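Local structure of glycosyltransferase (Streptomyces viridochromogenes, 2IUY) at residues A7-P12 with G94-A99; G176-A181 with T207-S212; A180-H185 with Y289-A294. The protein probably transfers a sugar from a nucleotide-activated donor in avilamycin A biosynthesis, as a retaining GT-B-type glycosyltransferase of family GT4 that binds UDP. One frame throughout, in Å; residues are numbered along the deposited sequence.

In the fold
Interaction 1 lies in the N-terminal half of this two-sheet GT-B fold, while interactions 2 and 3 share the C-terminal sheet domain; their centres lie about 37 and 39 Å from that of interaction 1, on the opposite side of the chain's centre. All three are partly buried. Interaction 1 is purely aliphatic and ties a strand end to a loop. Interactions 2 and 3 both use helix 177-187, with centres about 8 Å apart: Leu178 and Ala181 meet helix 200-210, Ala182 and Phe183 meet the loop 289-294. Interaction 2 sets methyls against a tyrosine and a guanidinium; interaction 3 is dominated by two phenylalanines. They touch, for example, where Tyr210 OH lies 3.5 Å from Ala182 CB.

Interaction 1: A7-P12 with G94-A99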
ATOM      1  N   ALA A   7      12.717  10.917 -10.773  1.00  8.90           N
ATOM      2  CA  ALA A   7      12.209   9.818 -11.582  1.00  9.51           C
ATOM      3  C   ALA A   7      11.657   8.783 -10.627  1.00 10.73           C
ATOM      4  O   ALA A   7      12.422   8.220  -9.838  1.00 11.31           O
ATOM      5  CB  ALA A   7      13.309   9.224 -12.435  1.00  8.47           C
ATOM      6  N   LEU A   8      10.328   8.575 -10.674  1.00 11.15           N
ATOM      7  CA  LEU A   8       9.618   7.618  -9.819  1.00 11.18           C
ATOM      8  C   LEU A   8       9.327   6.418 -10.652  1.00 11.58           C
ATOM      9  O   LEU A   8       8.603   6.566 -11.627  1.00 11.29           O
ATOM     10  CB  LEU A   8       8.255   8.142  -9.356  1.00 11.53           C
ATOM     11  CG  LEU A   8       8.129   9.054  -8.155  1.00 12.35           C
ATOM     12  CD1 LEU A   8       6.598   9.365  -7.929  1.00  8.62           C
ATOM     13  CD2 LEU A   8       8.853   8.442  -6.918  1.00  9.41           C
ATOM     14  N   VAL A   9       9.837   5.240 -10.255  1.00 10.92           N
ATOM     15  CA  VAL A   9       9.737   4.058 -11.095  1.00 10.90           C
ATOM     16  C   VAL A   9       8.726   3.182 -10.450  1.00 11.32           C
ATOM     17  O   VAL A   9       8.964   2.609  -9.380  1.00 11.80           O
ATOM     18  CB  VAL A   9      11.117   3.266 -11.301  1.00 11.69           C
ATOM     19  CG1 VAL A   9      10.990   2.270 -12.464  1.00  9.36           C
ATOM     20  CG2 VAL A   9      12.272   4.232 -11.632  1.00  9.64           C
ATOM     21  N   ASN A  10       7.564   3.109 -11.097  1.00 11.21           N
ATOM     22  CA  ASN A  10       6.503   2.208 -10.712  1.00 10.10           C
ATOM     23  C   ASN A  10       6.906   0.821 -11.138  1.00  9.93           C
ATOM     24  O   ASN A  10       7.700   0.664 -12.076  1.00  9.06           O
ATOM     25  CB  ASN A  10       5.215   2.586 -11.468  1.00  9.49           C
ATOM     26  CG  ASN A  10       4.053   1.693 -11.127  1.00  9.07           C
ATOM     27  OD1 ASN A  10       3.784   1.444  -9.954  1.00 10.34           O
ATOM     28  ND2 ASN A  10       3.329   1.232 -12.142  1.00  7.25           N
ATOM     29  N   ILE A  11       6.316  -0.171 -10.476  1.00  9.55           N
ATOM     30  CA  ILE A  11       6.488  -1.595 -10.807  1.00  9.26           C
ATOM     31  C   ILE A  11       5.766  -1.866 -12.141  1.00  9.95           C
ATOM     32  O   ILE A  11       4.531  -1.721 -12.219  1.00 11.00           O
ATOM     33  CB  ILE A  11       5.920  -2.517  -9.679  1.00  8.57           C
ATOM     34  CG1 ILE A  11       6.166  -3.991 -10.014  1.00 10.43           C
ATOM     35  CG2 ILE A  11       4.378  -2.276  -9.449  1.00 11.62           C
ATOM     36  CD1 ILE A  11       5.894  -4.956  -8.823  1.00  8.16           C
ATOM     37  N   PRO A  12       6.532  -2.193 -13.212  1.00 10.58           N
ATOM     38  CA  PRO A  12       5.908  -2.415 -14.555  1.00 11.08           C
ATOM     39  C   PRO A  12       5.132  -3.750 -14.659  1.00 12.28           C
ATOM     40  O   PRO A  12       5.730  -4.827 -14.633  1.00 11.37           O
ATOM     41  CB  PRO A  12       7.101  -2.343 -15.544  1.00 11.06           C
ATOM     42  CG  PRO A  12       8.313  -2.043 -14.740  1.00 12.40           C
ATOM     43  CD  PRO A  12       8.004  -2.311 -13.249  1.00  9.07           C
ATOM     44  N   GLY A  94      13.455  -3.457  -7.755  1.00 13.17           N
ATOM     45  CA  GLY A  94      14.728  -3.692  -8.370  1.00 13.50           C
ATOM     46  C   GLY A  94      14.720  -4.239  -9.780  1.00 14.48           C
ATOM     47  O   GLY A  94      15.708  -4.841 -10.219  1.00 14.46           O
ATOM     48  N   VAL A  95      13.629  -3.999 -10.501  1.00 15.13           N
ATOM     49  CA  VAL A  95      13.599  -4.159 -11.963  1.00 16.37           C
ATOM     50  C   VAL A  95      14.669  -3.266 -12.617  1.00 17.03           C
ATOM     51  O   VAL A  95      15.220  -3.567 -13.685  1.00 16.37           O
ATOM     52  CB  VAL A  95      12.190  -3.812 -12.462  1.00 16.96           C
ATOM     53  CG1 VAL A  95      12.190  -3.252 -13.859  1.00 18.91           C
ATOM     54  CG2 VAL A  95      11.218  -4.966 -12.285  1.00 16.64           C
ATOM     55  N   ILE A  96      14.974  -2.144 -11.981  1.00 17.00           N
ATOM     56  CA  ILE A  96      16.111  -1.329 -12.420  1.00 16.22           C
ATOM     57  C   ILE A  96      17.095  -1.161 -11.230  1.00 15.85           C
ATOM     58  O   ILE A  96      16.787  -1.548 -10.120  1.00 16.32           O
ATOM     59  CB  ILE A  96      15.632  -0.009 -13.085  1.00 16.26           C
ATOM     60  CG1 ILE A  96      14.643   0.759 -12.188  1.00 16.95           C
ATOM     61  CG2 ILE A  96      14.946  -0.298 -14.442  1.00 17.15           C
ATOM     62  CD1 ILE A  96      15.297   1.674 -11.171  1.00 14.41           C
ATOM     63  N   GLY A  97      18.282  -0.623 -11.463  1.00 15.48           N
ATOM     64  CA  GLY A  97      19.279  -0.529 -10.403  1.00 14.66           C
ATOM     65  C   GLY A  97      20.105   0.707 -10.613  1.00 14.58           C
ATOM     66  O   GLY A  97      19.851   1.442 -11.557  1.00 16.29           O
ATOM     67  N   PRO A  98      21.056   0.994  -9.720  1.00 14.16           N
ATOM     68  CA  PRO A  98      21.907   2.176  -9.894  1.00 13.83           C
ATOM     69  C   PRO A  98      22.901   2.172 -11.076  1.00 14.67           C
ATOM     70  O   PRO A  98      23.344   3.245 -11.486  1.00 13.80           O
ATOM     71  CB  PRO A  98      22.661   2.266  -8.550  1.00 14.67           C
ATOM     72  CG  PRO A  98      22.704   0.905  -8.022  1.00 13.98           C
ATOM     73  CD  PRO A  98      21.333   0.305  -8.449  1.00 13.69           C
ATOM     74  N   ALA A  99      23.246   1.001 -11.633  1.00 14.53           N
ATOM     75  CA  ALA A  99      24.302   0.935 -12.661  1.00 15.17           C
ATOM     76  C   ALA A  99      23.845   1.632 -13.914  1.00 15.70           C
ATOM     77  O   ALA A  99      22.704   1.416 -14.369  1.00 16.40           O
ATOM     78  CB  ALA A  99      24.669  -0.538 -12.989  1.00 15.70           C
TER
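The pyrrolidine of Pro12 is the ring of this contact, and Val95 meets it at a corner: Val95 CG1 stands 4.2 Å from Pro12 CG. No aromatic face or edge takes part. The second pair is aliphatic throughout. Val9 and Ile96 reach toward each other tip to tip, Val9 CG1 lying 4.0 Å from Ile96 CG1 and Val9 CG2 4.0 Å from Ile96 CD1, so both valine methyls are used. Ile96 holds its CG1 between backbone N and carbonyl carbon (chi1 52°), which directs the longer branch at the valine.

Val9 ends strand 5-9, the first strand of a Rossmann-like sheet ordered 3-2-1-4-5-6, and Pro12 lies in the loop just beyond it. The partner loop follows the adjacent strand 87-90, and helix 73-82 borders the contact, its Ile76 touching both Val9 and Pro12. Within the loop, Asp90 OD2 accepts from Gly94 N and Ser92 OG from Val95 N.

With 154 Å² buried and CA atoms of Val9 and Ile96 still 8.5 Å apart, the contact is van der Waals packing between aliphatic groups, with no polar pair across it, while the polar bonds inside the loop probably help fix its shape.

Interaction 2: G176-A181 with T207-S212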
ATOM      1  N   GLY A 176      -5.247 -13.308   4.813  1.00  7.80           N
ATOM      2  CA  GLY A 176      -6.144 -13.586   5.925  1.00  7.17           C
ATOM      3  C   GLY A 176      -7.611 -13.317   5.593  1.00  7.56           C
ATOM      4  O   GLY A 176      -8.373 -12.933   6.478  1.00  8.30           O
ATOM      5  N   ALA A 177      -8.011 -13.541   4.348  1.00  7.30           N
ATOM      6  CA  ALA A 177      -9.429 -13.407   3.949  1.00  8.55           C
ATOM      7  C   ALA A 177     -10.324 -14.320   4.795  1.00  9.04           C
ATOM      8  O   ALA A 177     -11.429 -13.928   5.222  1.00  9.98           O
ATOM      9  CB  ALA A 177      -9.621 -13.688   2.432  1.00  6.48           C
ATOM     10  N   LEU A 178      -9.841 -15.534   5.019  1.00  8.85           N
ATOM     11  CA  LEU A 178     -10.582 -16.549   5.772  1.00  8.51           C
ATOM     12  C   LEU A 178     -10.765 -16.140   7.211  1.00  8.12           C
ATOM     13  O   LEU A 178     -11.859 -16.194   7.771  1.00  7.61           O
ATOM     14  CB  LEU A 178      -9.870 -17.914   5.692  1.00  8.66           C
ATOM     15  CG  LEU A 178     -10.549 -18.990   6.587  1.00 10.50           C
ATOM     16  CD1 LEU A 178     -11.850 -19.451   5.913  1.00 13.54           C
ATOM     17  CD2 LEU A 178      -9.651 -20.150   6.786  1.00 11.40           C
ATOM     18  N   GLU A 179      -9.683 -15.692   7.809  1.00  8.53           N
ATOM     19  CA  GLU A 179      -9.722 -15.156   9.176  1.00  9.18           C
ATOM     20  C   GLU A 179     -10.579 -13.905   9.344  1.00  9.04           C
ATOM     21  O   GLU A 179     -11.195 -13.711  10.376  1.00 11.55           O
ATOM     22  CB  GLU A 179      -8.291 -14.914   9.660  1.00  8.79           C
ATOM     23  CG  GLU A 179      -7.487 -16.230   9.854  1.00  8.39           C
ATOM     24  CD  GLU A 179      -6.894 -16.819   8.565  1.00 13.41           C
ATOM     25  OE1 GLU A 179      -6.934 -16.191   7.466  1.00 14.56           O
ATOM     26  OE2 GLU A 179      -6.363 -17.943   8.640  1.00 15.64           O
ATOM     27  N   ALA A 180     -10.597 -13.047   8.346  1.00  9.20           N
ATOM     28  CA  ALA A 180     -11.501 -11.910   8.309  1.00  8.89           C
ATOM     29  C   ALA A 180     -12.967 -12.394   8.231  1.00  9.24           C
ATOM     30  O   ALA A 180     -13.878 -11.812   8.875  1.00  8.94           O
ATOM     31  CB  ALA A 180     -11.158 -11.033   7.122  1.00  7.76           C
ATOM     32  N   ALA A 181     -13.221 -13.447   7.454  1.00  8.94           N
ATOM     33  CA  ALA A 181     -14.600 -14.022   7.427  1.00 10.23           C
ATOM     34  C   ALA A 181     -14.976 -14.499   8.840  1.00 10.74           C
ATOM     35  O   ALA A 181     -16.065 -14.159   9.347  1.00 11.66           O
ATOM     36  CB  ALA A 181     -14.723 -15.168   6.391  1.00  8.44           C
ATOM     37  N   THR A 207     -16.196 -19.835   1.269  1.00 15.42           N
ATOM     38  CA  THR A 207     -17.636 -19.815   0.981  1.00 18.44           C
ATOM     39  C   THR A 207     -18.326 -20.988   1.711  1.00 19.09           C
ATOM     40  O   THR A 207     -19.384 -20.816   2.293  1.00 19.42           O
ATOM     41  CB  THR A 207     -17.937 -19.730  -0.552  1.00 18.09           C
ATOM     42  OG1 THR A 207     -17.234 -20.757  -1.241  1.00 23.38           O
ATOM     43  CG2 THR A 207     -17.436 -18.426  -1.130  1.00 17.39           C
ATOM     44  N   ARG A 208     -17.660 -22.138   1.745  1.00 19.93           N
ATOM     45  CA  ARG A 208     -18.095 -23.285   2.541  1.00 20.86           C
ATOM     46  C   ARG A 208     -18.264 -22.970   4.031  1.00 19.41           C
ATOM     47  O   ARG A 208     -19.296 -23.251   4.631  1.00 20.26           O
ATOM     48  CB  ARG A 208     -17.112 -24.454   2.338  1.00 20.04           C
ATOM     49  CG  ARG A 208     -17.458 -25.695   3.130  1.00 24.43           C
ATOM     50  CD  ARG A 208     -16.487 -26.871   2.895  1.00 25.39           C
ATOM     51  NE  ARG A 208     -15.164 -26.715   3.524  1.00 33.35           N
ATOM     52  CZ  ARG A 208     -14.877 -26.919   4.814  1.00 33.69           C
ATOM     53  NH1 ARG A 208     -15.821 -27.264   5.689  1.00 36.68           N
ATOM     54  NH2 ARG A 208     -13.631 -26.755   5.232  1.00 34.51           N
ATOM     55  N   ARG A 209     -17.232 -22.396   4.627  1.00 17.78           N
ATOM     56  CA  ARG A 209     -17.196 -22.181   6.058  1.00 16.39           C
ATOM     57  C   ARG A 209     -17.972 -20.950   6.511  1.00 15.36           C
ATOM     58  O   ARG A 209     -18.548 -20.978   7.593  1.00 13.67           O
ATOM     59  CB  ARG A 209     -15.746 -22.134   6.548  1.00 15.36           C
ATOM     60  CG  ARG A 209     -15.047 -23.482   6.321  1.00 18.01           C
ATOM     61  CD  ARG A 209     -13.549 -23.451   6.624  1.00 18.26           C
ATOM     62  NE  ARG A 209     -13.234 -22.804   7.902  1.00 20.83           N
ATOM     63  CZ  ARG A 209     -12.042 -22.901   8.502  1.00 22.76           C
ATOM     64  NH1 ARG A 209     -11.071 -23.625   7.936  1.00 22.02           N
ATOM     65  NH2 ARG A 209     -11.835 -22.302   9.678  1.00 20.02           N
ATOM     66  N   TYR A 210     -17.959 -19.891   5.684  1.00 14.66           N
ATOM     67  CA  TYR A 210     -18.526 -18.589   6.041  1.00 14.42           C
ATOM     68  C   TYR A 210     -19.383 -17.957   4.953  1.00 14.64           C
ATOM     69  O   TYR A 210     -19.507 -16.738   4.896  1.00 12.38           O
ATOM     70  CB  TYR A 210     -17.399 -17.624   6.434  1.00 13.83           C
ATOM     71  CG  TYR A 210     -16.594 -18.149   7.580  1.00 14.26           C
ATOM     72  CD1 TYR A 210     -17.120 -18.159   8.871  1.00 13.49           C
ATOM     73  CD2 TYR A 210     -15.313 -18.661   7.375  1.00 12.57           C
ATOM     74  CE1 TYR A 210     -16.385 -18.666   9.953  1.00 14.73           C
ATOM     75  CE2 TYR A 210     -14.570 -19.158   8.438  1.00 15.03           C
ATOM     76  CZ  TYR A 210     -15.102 -19.142   9.731  1.00 14.12           C
ATOM     77  OH  TYR A 210     -14.369 -19.638  10.794  1.00 14.38           O
ATOM     78  N   GLY A 211     -20.014 -18.791   4.118  1.00 16.00           N
ATOM     79  CA  GLY A 211     -20.861 -18.280   3.010  1.00 17.50           C
ATOM     80  C   GLY A 211     -21.882 -17.197   3.392  1.00 17.57           C
ATOM     81  O   GLY A 211     -22.035 -16.181   2.692  1.00 17.35           O
ATOM     82  N   SER A 212     -22.563 -17.407   4.506  1.00 17.39           N
ATOM     83  CA  SER A 212     -23.648 -16.529   4.926  1.00 17.68           C
ATOM     84  C   SER A 212     -23.090 -15.211   5.461  1.00 17.32           C
ATOM     85  O   SER A 212     -23.795 -14.220   5.592  1.00 18.29           O
ATOM     86  CB  SER A 212     -24.542 -17.223   5.951  1.00 18.00           C
ATOM     87  OG  SER A 212     -23.844 -17.478   7.168  1.00 21.72           O
TER
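Two consecutive helices of the C-terminal Rossmann-like domain pack here by side chains, Leu178 and Ala181 of helix 177-187 meeting Arg209 and Tyr210 of segment 207-212, on helix 200-210. Strand 191-194 runs between them in sequence, and Leu191 of that strand touches Ala181 from the sheet side. The side chain of Leu178 is about 9 Å from that of Lys175, which binds UDP, so the packed pair lies near the nucleotide site without forming it. The backbones are closest at Ala181 and Tyr210, whose CA atoms are 6.2 Å apart, consistent with the small side chain of Ala181; Ala181 CB is 3.6 Å from Tyr210 CB and 3.7 Å from Tyr210 CG.

The tyrosine ring is contacted in two ways. The carbonyl group of Ala181 lies over one face, its C about 4.1 Å above the ring plane and displaced toward the rim. Leu178 comes in at the edge, close to the ring plane, with CD1 3.7 Å from Tyr210 CE2. Its CG sits opposite the backbone N (chi1 175°), which carries the two methyls toward helix 200-210 although the bond leaving the backbone does not aim there.

The other methyl serves the arginine. Leu178 CD2 lies over one face of the Arg209 guanidinium, 3.9 Å from Arg209 NH1, the two side chains crossing at about a right angle. NH1 also forms a salt bridge with Glu205, one turn earlier on the same helix.

Chemically, the leucine branches bridge an aromatic edge and a flat cation. Glu205 probably offsets the charge, while the weakly hydrated guanidinium face packs against Leu178 CD2, offset toward the rim.

Interaction 3: A180-H185 with Y289-A294; sequences AAAFAH and YGTDFA
An edge-to-face (T-shaped) aromatic pair, Phe183 against Phe293, joins helix 177-187 of the C-terminal Rossmann-like domain to the loop that follows the last sheet strand, 284-286, and leads into helix 295-303. The evidence is direct: the ring planes stand at 86° and the centroids are 5.1 Å apart. Phe183 presents its edge, with CD1 3.7 Å above the plane of the Phe293 ring and over its centre. The same side chain adds a CH-pi contact, Phe183 CB lying 4.0 Å from the Phe293 centroid and 27° off the ring normal. CB is placed by the helix backbone; with CG opposite the backbone N (chi1 -180°), the ring follows on so that its CD1 edge also reaches the Phe293 face. The helix backbone is close as well, Phe183 CA standing 3.6 Å from Phe293 CD2.

Next to this pair, Ala182 points its methyl at the loop. Ala182 CB is 3.6 Å from Thr291 CB, and the CA atoms of these residues are the closest across the contact at 5.3 Å.

The tight part is where Ala182 and Phe183, both buried, meet Thr291 and Phe293; Phe183 also rests on Leu236 of strand 234-237. The far side of the loop is more open: Phe293 and Thr291 are only partly buried, and the exposed Asp292 between them has its CB directed away from the helix. Asp292 is the centre of an inverse gamma turn, a tight reversal; the residues before and after it both meet the helix. Its closing bond is weak, Phe293 N to Thr291 O at 3.2 Å.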
ATOM      1  N   ALA A 180     -10.597 -13.047   8.346  1.00  9.20           N
ATOM      2  CA  ALA A 180     -11.501 -11.910   8.309  1.00  8.89           C
ATOM      3  C   ALA A 180     -12.967 -12.394   8.231  1.00  9.24           C
ATOM      4  O   ALA A 180     -13.878 -11.812   8.875  1.00  8.94           O
ATOM      5  CB  ALA A 180     -11.158 -11.033   7.122  1.00  7.76           C
ATOM      6  N   ALA A 181     -13.221 -13.447   7.454  1.00  8.94           N
ATOM      7  CA  ALA A 181     -14.600 -14.022   7.427  1.00 10.23           C
ATOM      8  C   ALA A 181     -14.976 -14.499   8.840  1.00 10.74           C
ATOM      9  O   ALA A 181     -16.065 -14.159   9.347  1.00 11.66           O
ATOM     10  CB  ALA A 181     -14.723 -15.168   6.391  1.00  8.44           C
ATOM     11  N   ALA A 182     -14.052 -15.207   9.501  1.00 10.13           N
ATOM     12  CA  ALA A 182     -14.256 -15.691  10.868  1.00 10.03           C
ATOM     13  C   ALA A 182     -14.521 -14.529  11.839  1.00 11.05           C
ATOM     14  O   ALA A 182     -15.351 -14.617  12.724  1.00 10.63           O
ATOM     15  CB  ALA A 182     -13.026 -16.500  11.354  1.00  8.25           C
ATOM     16  N   PHE A 183     -13.780 -13.447  11.708  1.00 12.35           N
ATOM     17  CA  PHE A 183     -13.963 -12.355  12.663  1.00 13.55           C
ATOM     18  C   PHE A 183     -15.344 -11.678  12.457  1.00 14.15           C
ATOM     19  O   PHE A 183     -16.077 -11.393  13.423  1.00 14.71           O
ATOM     20  CB  PHE A 183     -12.760 -11.379  12.617  1.00 13.16           C
ATOM     21  CG  PHE A 183     -12.883 -10.226  13.590  1.00 14.31           C
ATOM     22  CD1 PHE A 183     -12.289 -10.294  14.845  1.00 10.98           C
ATOM     23  CD2 PHE A 183     -13.577  -9.077  13.237  1.00 11.94           C
ATOM     24  CE1 PHE A 183     -12.419  -9.275  15.751  1.00 11.56           C
ATOM     25  CE2 PHE A 183     -13.716  -8.027  14.162  1.00 13.93           C
ATOM     26  CZ  PHE A 183     -13.115  -8.125  15.418  1.00 11.26           C
ATOM     27  N   ALA A 184     -15.687 -11.420  11.197  1.00 13.88           N
ATOM     28  CA  ALA A 184     -17.010 -10.899  10.835  1.00 13.67           C
ATOM     29  C   ALA A 184     -18.089 -11.847  11.347  1.00 14.24           C
ATOM     30  O   ALA A 184     -19.001 -11.406  12.037  1.00 15.20           O
ATOM     31  CB  ALA A 184     -17.136 -10.719   9.313  1.00 12.05           C
ATOM     32  N   HIS A 185     -18.003 -13.130  10.990  1.00 14.79           N
ATOM     33  CA  HIS A 185     -18.897 -14.154  11.567  1.00 15.68           C
ATOM     34  C   HIS A 185     -19.071 -14.047  13.117  1.00 16.19           C
ATOM     35  O   HIS A 185     -20.194 -14.041  13.621  1.00 16.94           O
ATOM     36  CB  HIS A 185     -18.484 -15.562  11.138  1.00 16.00           C
ATOM     37  CG  HIS A 185     -19.322 -16.639  11.759  1.00 17.06           C
ATOM     38  ND1 HIS A 185     -18.951 -17.298  12.912  1.00 20.62           N
ATOM     39  CD2 HIS A 185     -20.536 -17.127  11.418  1.00 17.22           C
ATOM     40  CE1 HIS A 185     -19.893 -18.165  13.239  1.00 21.54           C
ATOM     41  NE2 HIS A 185     -20.867 -18.077  12.351  1.00 20.23           N
ATOM     42  N   TYR A 289      -4.018 -14.043  15.592  1.00 12.58           N
ATOM     43  CA  TYR A 289      -3.998 -14.909  14.431  1.00 12.93           C
ATOM     44  C   TYR A 289      -5.060 -15.997  14.509  1.00 13.21           C
ATOM     45  O   TYR A 289      -5.598 -16.272  15.575  1.00 12.84           O
ATOM     46  CB  TYR A 289      -2.633 -15.580  14.356  1.00 12.98           C
ATOM     47  CG  TYR A 289      -1.531 -14.694  13.875  1.00 12.79           C
ATOM     48  CD1 TYR A 289      -1.711 -13.856  12.764  1.00 10.49           C
ATOM     49  CD2 TYR A 289      -0.300 -14.694  14.519  1.00 13.90           C
ATOM     50  CE1 TYR A 289      -0.682 -13.061  12.301  1.00 12.03           C
ATOM     51  CE2 TYR A 289       0.741 -13.863  14.076  1.00 16.12           C
ATOM     52  CZ  TYR A 289       0.537 -13.068  12.970  1.00 11.90           C
ATOM     53  OH  TYR A 289       1.569 -12.303  12.534  1.00 12.86           O
ATOM     54  N   GLY A 290      -5.330 -16.648  13.379  1.00 13.99           N
ATOM     55  CA  GLY A 290      -6.296 -17.759  13.342  1.00 12.79           C
ATOM     56  C   GLY A 290      -7.730 -17.284  13.213  1.00 13.79           C
ATOM     57  O   GLY A 290      -7.982 -16.101  12.977  1.00 12.03           O
ATOM     58  N   THR A 291      -8.651 -18.236  13.361  1.00 14.71           N
ATOM     59  CA  THR A 291     -10.106 -18.059  13.187  1.00 15.45           C
ATOM     60  C   THR A 291     -10.936 -18.206  14.486  1.00 17.32           C
ATOM     61  O   THR A 291     -12.180 -18.209  14.446  1.00 17.75           O
ATOM     62  CB  THR A 291     -10.684 -19.089  12.176  1.00 15.07           C
ATOM     63  OG1 THR A 291     -10.469 -20.438  12.639  1.00 15.47           O
ATOM     64  CG2 THR A 291     -10.113 -18.910  10.770  1.00 11.90           C
ATOM     65  N   ASP A 292     -10.279 -18.367  15.625  1.00 18.15           N
ATOM     66  CA  ASP A 292     -11.023 -18.724  16.822  1.00 20.73           C
ATOM     67  C   ASP A 292     -11.280 -17.448  17.634  1.00 19.84           C
ATOM     68  O   ASP A 292     -10.530 -17.089  18.517  1.00 20.35           O
ATOM     69  CB  ASP A 292     -10.303 -19.847  17.617  1.00 22.29           C
ATOM     70  CG  ASP A 292      -9.682 -20.958  16.691  1.00 29.48           C
ATOM     71  OD1 ASP A 292     -10.418 -21.871  16.198  1.00 35.20           O
ATOM     72  OD2 ASP A 292      -8.435 -20.942  16.466  1.00 35.81           O
ATOM     73  N   PHE A 293     -12.321 -16.718  17.269  1.00 19.32           N
ATOM     74  CA  PHE A 293     -12.616 -15.448  17.923  1.00 19.03           C
ATOM     75  C   PHE A 293     -13.819 -15.651  18.816  1.00 19.22           C
ATOM     76  O   PHE A 293     -14.888 -16.056  18.310  1.00 19.55           O
ATOM     77  CB  PHE A 293     -12.910 -14.344  16.893  1.00 17.64           C
ATOM     78  CG  PHE A 293     -11.736 -14.003  16.014  1.00 17.71           C
ATOM     79  CD1 PHE A 293     -10.656 -13.275  16.518  1.00 14.79           C
ATOM     80  CD2 PHE A 293     -11.716 -14.409  14.671  1.00 14.87           C
ATOM     81  CE1 PHE A 293      -9.562 -12.945  15.701  1.00 16.22           C
ATOM     82  CE2 PHE A 293     -10.641 -14.087  13.838  1.00 14.57           C
ATOM     83  CZ  PHE A 293      -9.542 -13.370  14.363  1.00 16.30           C
ATOM     84  N   ALA A 294     -13.653 -15.406  20.123  1.00 19.95           N
ATOM     85  CA  ALA A 294     -14.817 -15.341  21.038  1.00 20.37           C
ATOM     86  C   ALA A 294     -15.736 -14.208  20.576  1.00 21.31           C
ATOM     87  O   ALA A 294     -15.272 -13.055  20.417  1.00 20.65           O
ATOM     88  CB  ALA A 294     -14.363 -15.127  22.465  1.00 20.66           C
TER